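Local structure of polyhedrin (Simulium ubiquitum cypovirus, 5A9A) at residues 118-123 with 138-143. The protein probably forms the crystalline matrix of the viral occlusion bodies, the polyhedra in which cypovirus particles are embedded, and binds uridine triphosphate. Residues are numbered along the deposited sequence; the frame is centred on the assembly and turned at random.
Sequences NVRVEV and RAWGPR
The indole of Trp140 lies under Arg120, whose CB sits over the six-membered ring, 3.4 Å from its centroid, in a CH-pi contact almost along the ring normal. Arg120 CG, beside the backbone N (chi1 -57°), comes next, over the five-membered ring on the same face. The guanidinium is steeply tilted to the indole and adds at most a weak, long cation-pi attraction; NH1 bonds to Val119 O and Glu117 O instead. In the ring plane, Glu122 CB meets the edge, 3.9 Å from Trp140 CE3. Trp140 NE1 donates to Asn197 OD1 of the second subunit, and Lys172 makes a cation-pi contact with the ring.

With CG anti to its backbone N, Glu122 reaches across to the loop in a nearly extended chain. OE2 takes the amide of Gly141 on its syn lone pair, Gly141 N to Glu122 OE2 being 2.7 Å, and also accepts a water held by Arg143 N. OE1 accepts from Asn130 ND2 and lies close to Glu124 OE2; that neighbour would tend to raise the pKa, while the surrounding donors would offset it. A second water bridges Val123 N and Arg143 O.

Strand 120-124 pairs antiparallel with 145-146, and its Arg and Glu side chains grip the connection: the long loop of a beta-hairpin, folded back against one of its own strands in the four-stranded antiparallel sheet, at a subunit interface of the trimer.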
ATOM      1  N   ASN A 118      13.783 -14.377  11.154  1.00 19.80           N
ATOM      2  CA  ASN A 118      13.552 -13.735   9.862  1.00 21.88           C
ATOM      3  C   ASN A 118      13.139 -12.271   9.968  1.00 20.74           C
ATOM      4  O   ASN A 118      12.856 -11.624   8.958  1.00 19.34           O
ATOM      5  CB  ASN A 118      12.500 -14.515   9.069  1.00 22.79           C
ATOM      6  CG  ASN A 118      13.072 -15.754   8.408  1.00 22.71           C
ATOM      7  OD1 ASN A 118      14.218 -16.127   8.655  1.00 20.63           O
ATOM      8  ND2 ASN A 118      12.277 -16.396   7.562  1.00 21.88           N
ATOM      9  N   VAL A 119      13.103 -11.753  11.190  1.00 18.04           N
ATOM     10  CA  VAL A 119      12.805 -10.343  11.407  1.00 17.65           C
ATOM     11  C   VAL A 119      13.923  -9.464  10.852  1.00 18.86           C
ATOM     12  O   VAL A 119      15.110  -9.765  11.013  1.00 16.35           O
ATOM     13  CB  VAL A 119      12.609 -10.038  12.909  1.00 17.16           C
ATOM     14  CG1 VAL A 119      12.679  -8.538  13.174  1.00 19.59           C
ATOM     15  CG2 VAL A 119      11.289 -10.612  13.398  1.00 16.38           C
ATOM     16  N   ARG A 120      13.534  -8.383  10.186  1.00 15.89           N
ATOM     17  CA  ARG A 120      14.484  -7.390   9.704  1.00 16.22           C
ATOM     18  C   ARG A 120      13.977  -5.999  10.055  1.00 15.63           C
ATOM     19  O   ARG A 120      12.843  -5.650   9.733  1.00 15.52           O
ATOM     20  CB  ARG A 120      14.659  -7.485   8.186  1.00 17.07           C
ATOM     21  CG  ARG A 120      15.112  -8.842   7.664  1.00 17.95           C
ATOM     22  CD  ARG A 120      16.543  -9.170   8.059  1.00 17.61           C
ATOM     23  NE  ARG A 120      17.009 -10.395   7.412  1.00 19.65           N
ATOM     24  CZ  ARG A 120      16.931 -11.610   7.951  1.00 19.92           C
ATOM     25  NH1 ARG A 120      16.416 -11.778   9.163  1.00 18.85           N
ATOM     26  NH2 ARG A 120      17.378 -12.662   7.278  1.00 16.81           N
ATOM     27  N   VAL A 121      14.815  -5.219  10.727  1.00 15.52           N
ATOM     28  CA  VAL A 121      14.534  -3.810  10.972  1.00 16.42           C
ATOM     29  C   VAL A 121      15.762  -3.018  10.562  1.00 16.86           C
ATOM     30  O   VAL A 121      16.843  -3.197  11.122  1.00 14.86           O
ATOM     31  CB  VAL A 121      14.210  -3.524  12.447  1.00 18.18           C
ATOM     32  CG1 VAL A 121      14.021  -2.027  12.667  1.00 16.14           C
ATOM     33  CG2 VAL A 121      12.968  -4.290  12.883  1.00 17.13           C
ATOM     34  N   GLU A 122      15.601  -2.143   9.577  1.00 15.24           N
ATOM     35  CA  GLU A 122      16.749  -1.460   9.004  1.00 17.59           C
ATOM     36  C   GLU A 122      16.565   0.049   8.978  1.00 18.27           C
ATOM     37  O   GLU A 122      15.558   0.561   8.488  1.00 15.37           O
ATOM     38  CB  GLU A 122      17.013  -1.985   7.591  1.00 18.08           C
ATOM     39  CG  GLU A 122      18.356  -1.560   7.018  1.00 18.86           C
ATOM     40  CD  GLU A 122      18.798  -2.441   5.861  1.00 21.71           C
ATOM     41  OE1 GLU A 122      18.161  -2.381   4.788  1.00 18.55           O
ATOM     42  OE2 GLU A 122      19.784  -3.193   6.028  1.00 19.85           O
ATOM     43  N   VAL A 123      17.548   0.755   9.524  1.00 17.45           N
ATOM     44  CA  VAL A 123      17.581   2.206   9.444  1.00 19.67           C
ATOM     45  C   VAL A 123      18.247   2.581   8.130  1.00 20.44           C
ATOM     46  O   VAL A 123      19.453   2.402   7.957  1.00 19.37           O
ATOM     47  CB  VAL A 123      18.354   2.817  10.623  1.00 22.21           C
ATOM     48  CG1 VAL A 123      18.321   4.335  10.550  1.00 21.93           C
ATOM     49  CG2 VAL A 123      17.769   2.331  11.940  1.00 19.97           C
ATOM     50  N   ARG A 138      20.731  -3.651  -1.414  1.00 14.80           N
ATOM     51  CA  ARG A 138      19.993  -4.907  -1.477  1.00 15.54           C
ATOM     52  C   ARG A 138      18.720  -4.800  -0.643  1.00 15.00           C
ATOM     53  O   ARG A 138      18.455  -3.766  -0.024  1.00 13.16           O
ATOM     54  CB  ARG A 138      20.853  -6.069  -0.962  1.00 16.78           C
ATOM     55  CG  ARG A 138      21.877  -6.602  -1.961  1.00 17.81           C
ATOM     56  CD  ARG A 138      23.163  -5.787  -1.970  1.00 18.00           C
ATOM     57  NE  ARG A 138      24.156  -6.356  -2.879  1.00 17.59           N
ATOM     58  CZ  ARG A 138      24.232  -6.084  -4.178  1.00 19.03           C
ATOM     59  NH1 ARG A 138      23.373  -5.239  -4.740  1.00 16.63           N
ATOM     60  NH2 ARG A 138      25.175  -6.652  -4.920  1.00 17.82           N
ATOM     61  N   ALA A 139      17.928  -5.867  -0.633  1.00 13.78           N
ATOM     62  CA  ALA A 139      16.739  -5.915   0.207  1.00 15.16           C
ATOM     63  C   ALA A 139      17.114  -5.531   1.631  1.00 15.08           C
ATOM     64  O   ALA A 139      16.476  -4.674   2.247  1.00 15.12           O
ATOM     65  CB  ALA A 139      16.125  -7.307   0.179  1.00 15.41           C
ATOM     66  N   TRP A 140      18.160  -6.171   2.148  1.00 14.16           N
ATOM     67  CA  TRP A 140      18.662  -5.874   3.483  1.00 16.42           C
ATOM     68  C   TRP A 140      20.187  -5.850   3.469  1.00 17.99           C
ATOM     69  O   TRP A 140      20.815  -6.517   2.648  1.00 17.11           O
ATOM     70  CB  TRP A 140      18.157  -6.919   4.479  1.00 16.01           C
ATOM     71  CG  TRP A 140      16.677  -7.121   4.410  1.00 15.50           C
ATOM     72  CD1 TRP A 140      16.016  -8.155   3.811  1.00 15.49           C
ATOM     73  CD2 TRP A 140      15.669  -6.260   4.954  1.00 17.17           C
ATOM     74  NE1 TRP A 140      14.657  -7.991   3.950  1.00 16.19           N
ATOM     75  CE2 TRP A 140      14.418  -6.835   4.648  1.00 16.51           C
ATOM     76  CE3 TRP A 140      15.703  -5.057   5.669  1.00 17.59           C
ATOM     77  CZ2 TRP A 140      13.211  -6.245   5.027  1.00 17.67           C
ATOM     78  CZ3 TRP A 140      14.503  -4.473   6.048  1.00 17.75           C
ATOM     79  CH2 TRP A 140      13.273  -5.070   5.727  1.00 19.18           C
ATOM     80  N   GLY A 141      20.776  -5.083   4.381  1.00 17.32           N
ATOM     81  CA  GLY A 141      22.217  -4.897   4.404  1.00 18.82           C
ATOM     82  C   GLY A 141      22.877  -5.417   5.669  1.00 21.78           C
ATOM     83  O   GLY A 141      22.211  -5.969   6.547  1.00 17.06           O
ATOM     84  N   PRO A 142      24.201  -5.231   5.772  1.00 20.31           N
ATOM     85  CA  PRO A 142      25.009  -5.726   6.894  1.00 19.23           C
ATOM     86  C   PRO A 142      24.782  -4.971   8.207  1.00 22.07           C
ATOM     87  O   PRO A 142      25.245  -5.432   9.250  1.00 20.28           O
ATOM     88  CB  PRO A 142      26.448  -5.525   6.404  1.00 20.48           C
ATOM     89  CG  PRO A 142      26.365  -4.444   5.389  1.00 22.98           C
ATOM     90  CD  PRO A 142      25.021  -4.572   4.741  1.00 20.98           C
ATOM     91  N   ARG A 143      24.085  -3.839   8.157  1.00 20.83           N
ATOM     92  CA  ARG A 143      23.810  -3.051   9.357  1.00 22.72           C
ATOM     93  C   ARG A 143      22.368  -3.241   9.824  1.00 22.28           C
ATOM     94  O   ARG A 143      21.892  -2.534  10.712  1.00 21.17           O
ATOM     95  CB  ARG A 143      24.083  -1.570   9.092  1.00 28.13           C
ATOM     96  CG  ARG A 143      25.534  -1.269   8.760  1.00 36.11           C
ATOM     97  CD  ARG A 143      25.695   0.089   8.092  1.00 46.37           C
ATOM     98  NE  ARG A 143      26.121   1.126   9.030  1.00 54.58           N
ATOM     99  CZ  ARG A 143      25.318   2.045   9.561  1.00 53.04           C
ATOM    100  NH1 ARG A 143      24.025   2.078   9.253  1.00 50.60           N
ATOM    101  NH2 ARG A 143      25.812   2.944  10.403  1.00 49.36           N
TER
HETATM  102  O   HOH W   1      22.474  -2.286   6.360  1.00 18.22           O
HETATM  103  O   HOH W   2      19.855  -0.393  10.545  1.00 19.52           O